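Glycoside hydrolase, GH17 family (Formosa sp. Hel1_33_131, PDB 6FCG) probably hydrolyses internal beta-1,3-glucosidic bonds of laminarin, the microalgal storage glucan, as an endo-acting laminarinase of glycoside hydrolase family 17. Local coordinates at residues 205-210 and 234-239; 248-253 and 313-318; 382-387 and 403-408. One frame throughout, in Å; residues are numbered along the deposited sequence.

Contact 1: 205-210 and 234-239; sequences LWITSS and AVDYLS
Three donors grip Asp236 OD2: the backbone N-H of Ile207, with N to OD2 2.8 Å and 160° at the hydrogen, the salt-bridged ammonium of Lys196, and the amide of Gln193. Ile207 N-H meets the anti lone pair of OD2, and the same residue is held at its C=O too, since Asp236 N donates to Ile207 O (2.8 Å) nearly along the C=O axis. The lysine charge would probably keep the carboxylate ionised. Asp236 CB sits over one face of the Trp206 pyrrole ring, 3.5 Å from Trp206 CG, and the carboxylate plane is turned only 10° from that of the indole. Trp206 CE3 reaches Tyr237 CD1 at 3.5 Å; an alanine in place of Trp206 would remove the indole face under Asp236 CB and the contact with Tyr237, and would probably loosen both. Thr208 OG1, anti to its backbone N, donates to Tyr237 O (2.7 Å) from above the carbonyl plane, while its CB rests over the Tyr237 ring. Ser210 and Ser239 form a parallel bridge, their hydroxyls hydrogen-bonded. These are adjacent TIM-barrel strands: Met118 of strand 116-121 meets Thr208 and Tyr237, strand 161-168 pairs with 206-212, and helix 182-197 packs on Ile207 and Ser209.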
loop_
_atom_site.group_PDB
_atom_site.type_symbol
_atom_site.label_atom_id
_atom_site.label_comp_id
_atom_site.label_asym_id
_atom_site.label_seq_id
_atom_site.Cartn_x
_atom_site.Cartn_y
_atom_site.Cartn_z
ATOM N N LEU A 205 -7.327 -15.429 -54.221
ATOM C CA LEU A 205 -6.639 -14.742 -53.138
ATOM C C LEU A 205 -7.656 -14.068 -52.259
ATOM O O LEU A 205 -8.495 -13.318 -52.751
ATOM C CB LEU A 205 -5.681 -13.677 -53.691
ATOM C CG LEU A 205 -4.865 -12.883 -52.687
ATOM C CD1 LEU A 205 -3.758 -13.724 -52.099
ATOM C CD2 LEU A 205 -4.282 -11.651 -53.325
ATOM N N TRP A 206 -7.621 -14.364 -50.975
ATOM C CA TRP A 206 -8.618 -13.843 -50.059
ATOM C C TRP A 206 -8.110 -12.581 -49.377
ATOM O O TRP A 206 -6.942 -12.499 -49.011
ATOM C CB TRP A 206 -9.048 -14.938 -49.058
ATOM C CG TRP A 206 -10.247 -15.727 -49.515
ATOM C CD1 TRP A 206 -10.741 -15.796 -50.781
ATOM C CD2 TRP A 206 -11.086 -16.569 -48.715
ATOM N NE1 TRP A 206 -11.833 -16.621 -50.821
ATOM C CE2 TRP A 206 -12.057 -17.126 -49.575
ATOM C CE3 TRP A 206 -11.102 -16.917 -47.368
ATOM C CZ2 TRP A 206 -13.046 -17.984 -49.132
ATOM C CZ3 TRP A 206 -12.081 -17.789 -46.916
ATOM C CH2 TRP A 206 -13.043 -18.312 -47.801
ATOM N N ILE A 207 -9.009 -11.611 -49.194
ATOM C CA ILE A 207 -8.673 -10.348 -48.560
ATOM C C ILE A 207 -9.429 -10.230 -47.261
ATOM O O ILE A 207 -10.600 -10.579 -47.180
ATOM C CB ILE A 207 -9.031 -9.170 -49.457
ATOM C CG1 ILE A 207 -8.517 -9.393 -50.887
ATOM C CG2 ILE A 207 -8.457 -7.876 -48.881
ATOM C CD1 ILE A 207 -7.005 -9.537 -51.016
ATOM N N THR A 208 -8.755 -9.728 -46.231
ATOM C CA THR A 208 -9.374 -9.534 -44.906
ATOM C C THR A 208 -8.743 -8.357 -44.214
ATOM O O THR A 208 -7.917 -7.649 -44.800
ATOM C CB THR A 208 -9.235 -10.803 -44.019
ATOM O OG1 THR A 208 -10.048 -10.702 -42.849
ATOM C CG2 THR A 208 -7.771 -11.057 -43.612
ATOM N N SER A 209 -9.171 -8.131 -42.975
ATOM C CA SER A 209 -8.463 -7.281 -42.025
ATOM C C SER A 209 -8.412 -8.049 -40.730
ATOM O O SER A 209 -9.370 -8.713 -40.383
ATOM C CB SER A 209 -9.181 -5.960 -41.821
ATOM O OG SER A 209 -8.415 -5.082 -41.013
ATOM N N SER A 210 -7.289 -7.991 -40.024
ATOM C CA SER A 210 -7.169 -8.746 -38.788
ATOM C C SER A 210 -7.313 -7.761 -37.638
ATOM O O SER A 210 -6.539 -6.813 -37.508
ATOM C CB SER A 210 -5.863 -9.539 -38.755
ATOM O OG SER A 210 -6.032 -10.744 -38.022
ATOM N N ALA A 234 -17.083 -6.115 -48.076
ATOM C CA ALA A 234 -15.959 -6.150 -49.016
ATOM C C ALA A 234 -14.970 -7.278 -48.775
ATOM O O ALA A 234 -14.424 -7.806 -49.739
ATOM C CB ALA A 234 -15.225 -4.820 -49.014
ATOM N N VAL A 235 -14.729 -7.655 -47.519
ATOM C CA VAL A 235 -13.735 -8.716 -47.211
ATOM C C VAL A 235 -14.217 -10.102 -47.621
ATOM O O VAL A 235 -15.416 -10.330 -47.734
ATOM C CB VAL A 235 -13.319 -8.766 -45.706
ATOM C CG1 VAL A 235 -12.622 -7.486 -45.312
ATOM C CG2 VAL A 235 -14.484 -9.060 -44.776
ATOM N N ASP A 236 -13.291 -11.014 -47.869
ATOM C CA ASP A 236 -13.670 -12.410 -48.153
ATOM C C ASP A 236 -14.004 -13.140 -46.867
ATOM O O ASP A 236 -14.870 -14.020 -46.869
ATOM C CB ASP A 236 -12.583 -13.127 -48.935
ATOM C CG ASP A 236 -12.418 -12.568 -50.340
ATOM O OD1 ASP A 236 -13.314 -12.789 -51.168
ATOM O OD2 ASP A 236 -11.372 -11.918 -50.639
ATOM N N TYR A 237 -13.338 -12.774 -45.762
ATOM C CA TYR A 237 -13.684 -13.275 -44.426
ATOM C C TYR A 237 -13.266 -12.285 -43.337
ATOM O O TYR A 237 -12.569 -11.319 -43.624
ATOM C CB TYR A 237 -13.028 -14.643 -44.193
ATOM C CG TYR A 237 -11.536 -14.621 -43.836
ATOM C CD1 TYR A 237 -10.569 -14.513 -44.811
ATOM C CD2 TYR A 237 -11.111 -14.754 -42.514
ATOM C CE1 TYR A 237 -9.216 -14.528 -44.484
ATOM C CE2 TYR A 237 -9.772 -14.770 -42.179
ATOM C CZ TYR A 237 -8.824 -14.647 -43.162
ATOM O OH TYR A 237 -7.474 -14.670 -42.847
ATOM N N LEU A 238 -13.663 -12.567 -42.091
ATOM C CA LEU A 238 -13.298 -11.763 -40.927
ATOM C C LEU A 238 -12.252 -12.482 -40.098
ATOM O O LEU A 238 -12.491 -13.583 -39.623
ATOM C CB LEU A 238 -14.517 -11.471 -40.042
ATOM C CG LEU A 238 -15.520 -10.409 -40.530
ATOM C CD1 LEU A 238 -16.371 -10.925 -41.690
ATOM C CD2 LEU A 238 -16.436 -9.985 -39.395
ATOM N N SER A 239 -11.106 -11.832 -39.898
ATOM C CA SER A 239 -10.036 -12.327 -39.029
ATOM C C SER A 239 -10.154 -11.609 -37.641
ATOM O O SER A 239 -9.897 -10.417 -37.512
ATOM C CB SER A 239 -8.678 -12.091 -39.684
ATOM O OG SER A 239 -7.640 -12.698 -38.956
#

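Contact 2: 248-253 and 313-318; sequences THYNPI and NGYYGA
His249, Tyr315 and Tyr316 bury the most surface where the last turn of helix 244-250 meets the loop 313-318. The imidazole of His249, with CG anti to the backbone N (chi1 -179°), is laid flat over the Tyr315 ring in an offset stack, centroids 3.9 Å apart and planes only 9° from parallel. His249 NE2 is the atom closest to the phenol ring, 3.5 Å from Tyr315 CD1, and Tyr315 CB also comes over the imidazole in a CH-pi contact. Should the imidazole be protonated, the stack would probably gain cation-pi character.

Tyr315 and Tyr316 are the two central residues of a type I beta turn from Gly314 to Gly317, which sends Tyr315 straight at the helix while the Tyr316 ring, turned about a right angle to it, lies with one face over Tyr315 CB. Both segments belong to connections that follow strands of the TIM barrel, helix 244-250 after strand 238-241 and the turn after strand 301-305, so the contact joins two of the connections at the C-terminal end of the barrel, the end at which TIM-barrel glycosidases carry their active sites.

Tyr316 CE1 meets His249 CB at 3.8 Å, and Tyr316 OH comes to the edge of the Tyr250 ring, in the ring plane, 3.3 Å from Tyr250 CE2. Tyr250 brings its hydroxyl to the Tyr315 ring, OH 3.6 Å from Tyr315 CE2. His246 also packs edge-to-face with the Tyr316 ring, and Tyr316 O accepts a hydrogen bond from Thr324 OG1.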
loop_
_atom_site.group_PDB
_atom_site.type_symbol
_atom_site.label_atom_id
_atom_site.label_comp_id
_atom_site.label_asym_id
_atom_site.label_seq_id
_atom_site.Cartn_x
_atom_site.Cartn_y
_atom_site.Cartn_z
ATOM N N THR A 248 -8.067 -11.288 -17.924
ATOM C CA THR A 248 -7.856 -11.660 -16.499
ATOM C C THR A 248 -7.428 -10.468 -15.603
ATOM O O THR A 248 -7.580 -10.529 -14.369
ATOM C CB THR A 248 -6.819 -12.759 -16.264
ATOM O OG1 THR A 248 -5.511 -12.312 -16.657
ATOM C CG2 THR A 248 -7.201 -14.005 -16.999
ATOM N N HIS A 249 -6.900 -9.403 -16.223
ATOM C CA HIS A 249 -6.719 -8.130 -15.540
ATOM C C HIS A 249 -7.764 -7.058 -15.902
ATOM O O HIS A 249 -8.356 -6.464 -15.013
ATOM C CB HIS A 249 -5.354 -7.604 -15.856
ATOM C CG HIS A 249 -5.056 -6.310 -15.185
ATOM N ND1 HIS A 249 -5.183 -5.095 -15.826
ATOM C CD2 HIS A 249 -4.639 -6.034 -13.928
ATOM C CE1 HIS A 249 -4.843 -4.125 -14.993
ATOM N NE2 HIS A 249 -4.505 -4.669 -13.839
ATOM N N TYR A 250 -7.962 -6.788 -17.193
ATOM C CA TYR A 250 -8.806 -5.666 -17.660
ATOM C C TYR A 250 -10.313 -5.899 -17.565
ATOM O O TYR A 250 -11.070 -4.937 -17.617
ATOM C CB TYR A 250 -8.460 -5.244 -19.105
ATOM C CG TYR A 250 -7.175 -4.534 -19.193
ATOM C CD1 TYR A 250 -7.096 -3.170 -18.930
ATOM C CD2 TYR A 250 -5.996 -5.225 -19.476
ATOM C CE1 TYR A 250 -5.870 -2.506 -18.964
ATOM C CE2 TYR A 250 -4.774 -4.569 -19.531
ATOM C CZ TYR A 250 -4.710 -3.226 -19.252
ATOM O OH TYR A 250 -3.505 -2.601 -19.324
ATOM N N ASN A 251 -10.745 -7.145 -17.471
ATOM C CA ASN A 251 -12.139 -7.446 -17.263
ATOM C C ASN A 251 -12.283 -8.818 -16.612
ATOM O O ASN A 251 -12.681 -9.795 -17.238
ATOM C CB ASN A 251 -12.943 -7.342 -18.564
ATOM C CG ASN A 251 -14.431 -7.638 -18.350
ATOM O OD1 ASN A 251 -14.990 -7.409 -17.243
ATOM N ND2 ASN A 251 -15.071 -8.190 -19.384
ATOM N N PRO A 252 -11.983 -8.877 -15.315
ATOM C CA PRO A 252 -11.735 -10.145 -14.631
ATOM C C PRO A 252 -12.928 -10.922 -14.115
ATOM O O PRO A 252 -12.719 -11.906 -13.388
ATOM C CB PRO A 252 -10.820 -9.724 -13.475
ATOM C CG PRO A 252 -11.209 -8.327 -13.178
ATOM C CD PRO A 252 -11.716 -7.708 -14.457
ATOM N N ILE A 253 -14.146 -10.562 -14.507
ATOM C CA ILE A 253 -15.356 -11.146 -13.894
ATOM C C ILE A 253 -15.469 -12.668 -14.125
ATOM O O ILE A 253 -16.035 -13.376 -13.300
ATOM C CB ILE A 253 -16.651 -10.390 -14.279
ATOM C CG1 ILE A 253 -16.755 -8.957 -13.671
ATOM C CG2 ILE A 253 -17.900 -11.136 -13.813
ATOM C CD1 ILE A 253 -15.523 -8.047 -13.647
ATOM N N ASN A 313 5.887 -10.420 -15.430
ATOM C CA ASN A 313 6.287 -9.699 -14.221
ATOM C C ASN A 313 5.444 -8.414 -13.983
ATOM O O ASN A 313 5.822 -7.587 -13.179
ATOM C CB ASN A 313 7.793 -9.386 -14.246
ATOM C CG ASN A 313 8.175 -8.364 -15.313
ATOM O OD1 ASN A 313 7.340 -7.806 -16.029
ATOM N ND2 ASN A 313 9.436 -8.088 -15.388
ATOM N N GLY A 314 4.332 -8.258 -14.702
ATOM C CA GLY A 314 3.377 -7.168 -14.480
ATOM C C GLY A 314 2.042 -7.742 -14.038
ATOM O O GLY A 314 1.974 -8.571 -13.100
ATOM N N TYR A 315 1.006 -7.357 -14.760
ATOM C CA TYR A 315 -0.364 -7.637 -14.368
ATOM C C TYR A 315 -0.836 -9.080 -14.429
ATOM O O TYR A 315 -1.793 -9.419 -13.732
ATOM C CB TYR A 315 -1.343 -6.885 -15.252
ATOM C CG TYR A 315 -1.249 -5.393 -15.229
ATOM C CD1 TYR A 315 -1.037 -4.683 -14.040
ATOM C CD2 TYR A 315 -1.422 -4.653 -16.424
ATOM C CE1 TYR A 315 -0.974 -3.281 -14.055
ATOM C CE2 TYR A 315 -1.362 -3.255 -16.447
ATOM C CZ TYR A 315 -1.143 -2.579 -15.267
ATOM O OH TYR A 315 -1.086 -1.233 -15.294
ATOM N N TYR A 316 -0.207 -9.911 -15.242
ATOM C CA TYR A 316 -0.749 -11.233 -15.543
ATOM C C TYR A 316 -0.063 -12.423 -14.830
ATOM O O TYR A 316 -0.522 -13.564 -14.979
ATOM C CB TYR A 316 -0.701 -11.449 -17.049
ATOM C CG TYR A 316 -1.176 -10.248 -17.826
ATOM C CD1 TYR A 316 -2.533 -9.897 -17.840
ATOM C CD2 TYR A 316 -0.274 -9.445 -18.524
ATOM C CE1 TYR A 316 -2.975 -8.795 -18.544
ATOM C CE2 TYR A 316 -0.703 -8.354 -19.238
ATOM C CZ TYR A 316 -2.049 -8.021 -19.238
ATOM O OH TYR A 316 -2.454 -6.914 -19.958
ATOM N N GLY A 317 1.006 -12.165 -14.054
ATOM C CA GLY A 317 1.726 -13.225 -13.329
ATOM C C GLY A 317 1.541 -13.205 -11.811
ATOM O O GLY A 317 0.460 -12.894 -11.295
ATOM N N ALA A 318 2.599 -13.555 -11.094
ATOM C CA ALA A 318 2.583 -13.587 -9.613
ATOM C C ALA A 318 2.187 -12.260 -8.947
ATOM O O ALA A 318 1.595 -12.264 -7.897
ATOM C CB ALA A 318 3.948 -14.055 -9.082
#

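Contact 3: 382-387 and 403-408; sequences VLWDLV and TKTYNG
One tryptophan carries this peripheral contact, in which the indole of Trp384, from the short helix 384-388, lies against the loop that precedes helix 410-416. Its N-H points at Thr405: NE1 to OG1 is 3.1 Å, with 155° at the hydrogen and the acceptor just 7° out of the ring plane, so the bond fixes the rotation of the indole. Thr405 OG1 is also bonded to Glu326 of helix 326-342, which positions the acceptor. Both segments lie beyond helix 326-342, after the last strand of the parallel barrel sheet, and are linked by a small antiparallel pair, 396-397 with 400-401. The loop closes in a left-handed turn, Tyr406, Asn407 and Gly408 all having positive phi and Gly408 N donating to Thr405 O. This turn places Gly408 CA over the benzene ring, almost on its normal and 3.7 Å from Trp384 CH2. Lys404 CG covers the pyrrole ring on the same face, 3.5 Å from Trp384 CD1, its chain crossing the indole at about a right angle. Bent at chi2 and chi3, the lysine brings CD to 3.8 Å from Val387 CG1, and its NZ forms a salt bridge with Asp388.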
loop_
_atom_site.group_PDB
_atom_site.type_symbol
_atom_site.label_atom_id
_atom_site.label_comp_id
_atom_site.label_asym_id
_atom_site.label_seq_id
_atom_site.Cartn_x
_atom_site.Cartn_y
_atom_site.Cartn_z
ATOM N N VAL A 382 3.441 -27.242 -23.190
ATOM C CA VAL A 382 2.474 -27.519 -24.257
ATOM C C VAL A 382 2.946 -28.525 -25.319
ATOM O O VAL A 382 2.120 -29.293 -25.816
ATOM C CB VAL A 382 1.988 -26.198 -24.910
ATOM C CG1 VAL A 382 3.112 -25.447 -25.610
ATOM C CG2 VAL A 382 0.818 -26.426 -25.853
ATOM N N LEU A 383 4.243 -28.509 -25.660
ATOM C CA LEU A 383 4.824 -29.399 -26.691
ATOM C C LEU A 383 5.739 -30.528 -26.196
ATOM O O LEU A 383 6.360 -31.205 -27.011
ATOM C CB LEU A 383 5.633 -28.571 -27.714
ATOM C CG LEU A 383 4.927 -27.475 -28.506
ATOM C CD1 LEU A 383 5.860 -26.888 -29.554
ATOM C CD2 LEU A 383 3.655 -28.007 -29.150
ATOM N N TRP A 384 5.872 -30.716 -24.885
ATOM C CA TRP A 384 6.738 -31.792 -24.341
ATOM C C TRP A 384 6.390 -33.134 -24.924
ATOM O O TRP A 384 7.261 -33.920 -25.230
ATOM C CB TRP A 384 6.569 -31.915 -22.830
ATOM C CG TRP A 384 7.204 -30.850 -21.998
ATOM C CD1 TRP A 384 7.826 -29.703 -22.428
ATOM C CD2 TRP A 384 7.257 -30.836 -20.588
ATOM N NE1 TRP A 384 8.262 -28.990 -21.352
ATOM C CE2 TRP A 384 7.916 -29.666 -20.209
ATOM C CE3 TRP A 384 6.798 -31.708 -19.595
ATOM C CZ2 TRP A 384 8.125 -29.332 -18.868
ATOM C CZ3 TRP A 384 7.022 -31.394 -18.277
ATOM C CH2 TRP A 384 7.678 -30.208 -17.919
ATOM N N ASP A 385 5.108 -33.384 -25.088
ATOM C CA ASP A 385 4.647 -34.654 -25.594
ATOM C C ASP A 385 5.224 -34.914 -26.993
ATOM O O ASP A 385 5.702 -36.008 -27.274
ATOM C CB ASP A 385 3.117 -34.662 -25.598
ATOM C CG ASP A 385 2.536 -36.051 -25.576
ATOM O OD1 ASP A 385 3.152 -36.992 -26.135
ATOM O OD2 ASP A 385 1.420 -36.188 -25.024
ATOM N N LEU A 386 5.198 -33.902 -27.851
ATOM C CA LEU A 386 5.789 -34.009 -29.183
ATOM C C LEU A 386 7.290 -34.204 -29.193
ATOM O O LEU A 386 7.800 -34.895 -30.071
ATOM C CB LEU A 386 5.484 -32.781 -30.029
ATOM C CG LEU A 386 4.012 -32.503 -30.353
ATOM C CD1 LEU A 386 3.872 -31.346 -31.350
ATOM C CD2 LEU A 386 3.282 -33.731 -30.892
ATOM N N VAL A 387 8.009 -33.596 -28.262
ATOM C CA VAL A 387 9.446 -33.855 -28.167
ATOM C C VAL A 387 9.695 -35.349 -27.906
ATOM O O VAL A 387 10.548 -35.959 -28.548
ATOM C CB VAL A 387 10.144 -32.998 -27.083
ATOM C CG1 VAL A 387 11.613 -33.390 -26.897
ATOM C CG2 VAL A 387 10.048 -31.531 -27.458
ATOM N N THR A 403 14.810 -29.206 -27.015
ATOM C CA THR A 403 14.806 -29.771 -25.674
ATOM C C THR A 403 13.538 -29.344 -24.941
ATOM O O THR A 403 12.932 -28.328 -25.272
ATOM C CB THR A 403 16.080 -29.277 -24.986
ATOM O OG1 THR A 403 17.091 -30.194 -25.338
ATOM C CG2 THR A 403 16.010 -29.200 -23.478
ATOM N N LYS A 404 13.112 -30.144 -23.973
ATOM C CA LYS A 404 12.019 -29.768 -23.081
ATOM C C LYS A 404 12.456 -28.724 -22.063
ATOM O O LYS A 404 13.551 -28.811 -21.523
ATOM C CB LYS A 404 11.493 -31.003 -22.377
ATOM C CG LYS A 404 10.526 -31.826 -23.226
ATOM C CD LYS A 404 10.769 -33.332 -23.211
ATOM C CE LYS A 404 10.858 -33.923 -21.819
ATOM N NZ LYS A 404 10.744 -35.405 -21.812
ATOM N N THR A 405 11.601 -27.723 -21.810
ATOM C CA THR A 405 11.785 -26.778 -20.673
ATOM C C THR A 405 11.673 -27.563 -19.384
ATOM O O THR A 405 11.067 -28.634 -19.397
ATOM C CB THR A 405 10.715 -25.644 -20.621
ATOM O OG1 THR A 405 9.405 -26.212 -20.644
ATOM C CG2 THR A 405 10.865 -24.657 -21.800
ATOM N N TYR A 406 12.275 -27.062 -18.294
ATOM C CA TYR A 406 12.276 -27.755 -16.974
ATOM C C TYR A 406 12.868 -29.181 -16.976
ATOM O O TYR A 406 12.626 -29.958 -16.043
ATOM C CB TYR A 406 10.841 -27.861 -16.409
ATOM C CG TYR A 406 10.188 -26.557 -16.104
ATOM C CD1 TYR A 406 10.268 -26.010 -14.825
ATOM C CD2 TYR A 406 9.468 -25.869 -17.081
ATOM C CE1 TYR A 406 9.658 -24.825 -14.525
ATOM C CE2 TYR A 406 8.844 -24.667 -16.791
ATOM C CZ TYR A 406 8.940 -24.157 -15.502
ATOM O OH TYR A 406 8.332 -22.973 -15.215
ATOM N N ASN A 407 13.602 -29.555 -18.017
ATOM C CA ASN A 407 14.042 -30.938 -18.195
ATOM C C ASN A 407 12.941 -31.946 -18.243
ATOM O O ASN A 407 13.144 -33.107 -17.890
ATOM C CB ASN A 407 15.075 -31.320 -17.143
ATOM C CG ASN A 407 16.406 -30.946 -17.622
ATOM O OD1 ASN A 407 16.816 -31.534 -18.602
ATOM N ND2 ASN A 407 16.985 -29.845 -17.133
ATOM N N GLY A 408 11.771 -31.498 -18.693
ATOM C CA GLY A 408 10.616 -32.365 -18.766
ATOM C C GLY A 408 10.082 -32.810 -17.437
ATOM O O GLY A 408 9.369 -33.819 -17.365
#

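Overall arrangement
Followed from the N terminus, the three contacts come in series: each closes before the next opens, and none nests or crosses. Contact 1 closes a loop of 23 intervening residues, just over half of them helical, between neighbouring strands of the barrel wall. Strand 238-241 then leads to helix 244-250, from which contact 2 spans 59 residues to the turn after strand 301-305. Contact 3 closes the shortest loop, 15 residues, and ties helix 384-388 to the chain before helix 410-416. Contacts 2 and 3 both lie across the chain's centre from contact 1, their centres about 31 Å and 36 Å from it; their own centres are about 26 Å apart.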